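Long-range contact in CurJ (Moorea producens 3L, PDB 5TZ6), which is a polyketide synthase module whose dehydratase domain carries out a vinylogous dehydration in curacin biosynthesis: residues 28-32 and 88-92. The protein carries 1 engineered substitution. Numbering follows the deposited sequence.
Sequences SYFST and GVRTV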
ATOM      1  N   SER A  28      -5.836  -5.962  -2.229  1.00 69.85           N
ATOM      2  CA  SER A  28      -5.972  -7.193  -2.987  1.00 69.11           C
ATOM      3  C   SER A  28      -6.806  -6.887  -4.221  1.00 66.85           C
ATOM      4  O   SER A  28      -7.677  -6.015  -4.186  1.00 60.60           O
ATOM      5  CB  SER A  28      -6.628  -8.292  -2.149  1.00 76.45           C
ATOM      6  OG  SER A  28      -6.402  -9.566  -2.724  1.00 97.45           O
ATOM      7  N   TYR A  29      -6.528  -7.591  -5.316  1.00 68.22           N
ATOM      8  CA  TYR A  29      -7.189  -7.332  -6.596  1.00 71.59           C
ATOM      9  C   TYR A  29      -8.025  -8.552  -6.972  1.00 72.11           C
ATOM     10  O   TYR A  29      -7.492  -9.568  -7.429  1.00 79.61           O
ATOM     11  CB  TYR A  29      -6.163  -6.988  -7.670  1.00 76.70           C
ATOM     12  CG  TYR A  29      -5.298  -5.814  -7.283  1.00 80.39           C
ATOM     13  CD1 TYR A  29      -5.839  -4.543  -7.137  1.00 76.60           C
ATOM     14  CD2 TYR A  29      -3.939  -5.977  -7.054  1.00 86.66           C
ATOM     15  CE1 TYR A  29      -5.049  -3.466  -6.773  1.00 81.32           C
ATOM     16  CE2 TYR A  29      -3.143  -4.909  -6.691  1.00 93.31           C
ATOM     17  CZ  TYR A  29      -3.701  -3.656  -6.551  1.00 90.98           C
ATOM     18  OH  TYR A  29      -2.901  -2.594  -6.188  1.00 95.56           O
ATOM     19  N   PHE A  30      -9.340  -8.434  -6.801  1.00 63.12           N
ATOM     20  CA  PHE A  30     -10.250  -9.565  -6.948  1.00 57.38           C
ATOM     21  C   PHE A  30     -10.746  -9.660  -8.386  1.00 60.42           C
ATOM     22  O   PHE A  30     -11.340  -8.709  -8.917  1.00 62.34           O
ATOM     23  CB  PHE A  30     -11.420  -9.436  -5.975  1.00 55.94           C
ATOM     24  CG  PHE A  30     -11.162 -10.064  -4.632  1.00 53.87           C
ATOM     25  CD1 PHE A  30     -10.031  -9.742  -3.910  1.00 60.33           C
ATOM     26  CD2 PHE A  30     -12.059 -10.962  -4.088  1.00 58.07           C
ATOM     27  CE1 PHE A  30      -9.791 -10.316  -2.676  1.00 64.57           C
ATOM     28  CE2 PHE A  30     -11.830 -11.536  -2.854  1.00 59.24           C
ATOM     29  CZ  PHE A  30     -10.694 -11.211  -2.146  1.00 62.61           C
ATOM     30  N   SER A  31     -10.494 -10.810  -9.006  1.00 62.19           N
ATOM     31  CA  SER A  31     -10.899 -11.096 -10.375  1.00 69.28           C
ATOM     32  C   SER A  31     -10.757 -12.591 -10.605  1.00 71.67           C
ATOM     33  O   SER A  31     -10.051 -13.286  -9.867  1.00 68.62           O
ATOM     34  CB  SER A  31     -10.057 -10.320 -11.391  1.00 70.49           C
ATOM     35  OG  SER A  31      -8.740 -10.840 -11.455  1.00 79.07           O
ATOM     36  N   THR A  32     -11.443 -13.080 -11.641  1.00 73.67           N
ATOM     37  CA  THR A  32     -11.383 -14.503 -11.954  1.00 71.96           C
ATOM     38  C   THR A  32      -9.986 -14.916 -12.399  1.00 77.34           C
ATOM     39  O   THR A  32      -9.577 -16.060 -12.168  1.00 76.68           O
ATOM     40  CB  THR A  32     -12.414 -14.855 -13.026  1.00 69.34           C
ATOM     41  OG1 THR A  32     -12.237 -14.001 -14.161  1.00 82.03           O
ATOM     42  CG2 THR A  32     -13.824 -14.692 -12.483  1.00 59.14           C
ATOM     43  N   GLY A  88     -14.112  -8.330 -15.060  1.00 91.96           N
ATOM     44  CA  GLY A  88     -13.811  -7.153 -14.275  1.00 91.02           C
ATOM     45  C   GLY A  88     -12.945  -7.465 -13.067  1.00 90.00           C
ATOM     46  O   GLY A  88     -12.812  -8.611 -12.645  1.00 94.60           O
ATOM     47  N   VAL A  89     -12.344  -6.420 -12.503  1.00 82.72           N
ATOM     48  CA  VAL A  89     -11.477  -6.563 -11.339  1.00 76.75           C
ATOM     49  C   VAL A  89     -11.836  -5.472 -10.338  1.00 75.84           C
ATOM     50  O   VAL A  89     -11.834  -4.285 -10.680  1.00 82.22           O
ATOM     51  CB  VAL A  89      -9.983  -6.497 -11.706  1.00 73.37           C
ATOM     52  CG1 VAL A  89      -9.659  -5.190 -12.403  1.00 69.83           C
ATOM     53  CG2 VAL A  89      -9.128  -6.673 -10.465  1.00 73.89           C
ATOM     54  N   ARG A  90     -12.153  -5.873  -9.111  1.00 70.23           N
ATOM     55  CA  ARG A  90     -12.480  -4.953  -8.029  1.00 67.63           C
ATOM     56  C   ARG A  90     -11.323  -4.896  -7.041  1.00 67.39           C
ATOM     57  O   ARG A  90     -10.811  -5.941  -6.626  1.00 62.61           O
ATOM     58  CB  ARG A  90     -13.757  -5.387  -7.310  1.00 67.18           C
ATOM     59  CG  ARG A  90     -15.005  -5.340  -8.163  1.00 73.89           C
ATOM     60  CD  ARG A  90     -15.623  -3.957  -8.177  1.00 75.68           C
ATOM     61  NE  ARG A  90     -16.016  -3.532  -6.837  1.00 74.78           N
ATOM     62  CZ  ARG A  90     -16.945  -2.612  -6.590  1.00 79.61           C
ATOM     63  NH1 ARG A  90     -17.583  -2.030  -7.596  1.00 79.74           N
ATOM     64  NH2 ARG A  90     -17.244  -2.281  -5.339  1.00 79.85           N
ATOM     65  N   THR A  91     -10.903  -3.682  -6.683  1.00 60.50           N
ATOM     66  CA  THR A  91      -9.945  -3.522  -5.596  1.00 55.47           C
ATOM     67  C   THR A  91     -10.635  -3.739  -4.255  1.00 58.41           C
ATOM     68  O   THR A  91     -11.660  -3.114  -3.961  1.00 58.31           O
ATOM     69  CB  THR A  91      -9.294  -2.139  -5.630  1.00 62.98           C
ATOM     70  OG1 THR A  91      -8.576  -1.973  -6.859  1.00 68.25           O
ATOM     71  CG2 THR A  91      -8.319  -1.985  -4.468  1.00 62.11           C
ATOM     72  N   VAL A  92     -10.058  -4.612  -3.436  1.00 54.44           N
ATOM     73  CA  VAL A  92     -10.586  -4.955  -2.123  1.00 51.45           C
ATOM     74  C   VAL A  92      -9.547  -4.606  -1.074  1.00 54.07           C
ATOM     75  O   VAL A  92      -8.371  -4.969  -1.210  1.00 62.99           O
ATOM     76  CB  VAL A  92     -10.960  -6.443  -2.035  1.00 55.79           C
ATOM     77  CG1 VAL A  92     -11.410  -6.789  -0.628  1.00 46.30           C
ATOM     78  CG2 VAL A  92     -12.046  -6.761  -3.041  1.00 52.84           C
TER
HETATM   79  O   HOH W   1     -13.124 -11.198 -13.369  1.00 68.67           O
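Phe30 lays one face of its ring against the methyl CG2 of Val92, a CH-pi contact in which CG2 of Val92 lies 4.0 Å from the centroid of the Phe30 ring. Both side chains belong to the sheet face that helix 51-65 covers, where Leu57 touches the pair and Leu38 and Ile84 also flank the ring, so the overlap is part of the packing of a hot-dog fold, in which a curved antiparallel sheet wraps a central helix. Beneath it runs an antiparallel ladder, its strands at 144°. Ser28 and Val92 form one hydrogen-bonded pair, with Val92 N to Ser28 O and Ser28 N to Val92 O both 2.9 Å; Phe30 and Arg90 form the next, with Phe30 N to Arg90 O 2.9 Å and Arg90 N to Phe30 O 3.0 Å. The non-hydrogen-bonded pair between them, Tyr29 and Thr91, faces the other way: Thr91 OG1 sits 3.8 Å from Tyr29 CD1 at the ring edge, while hydrogen-bonding to Asp112 OD2. Phe30 O also meets Val89 CA at 3.2 Å in a CA-H...O contact, and a water links Thr32 N (3.1 Å) to Gly88 O (2.7 Å). With the backbone N and O of Ser28, Phe30, Arg90 and Val92 paired across the strands, the apolar side chains of Phe30 and Val92 can pack against Leu57 without a polar cost from those groups.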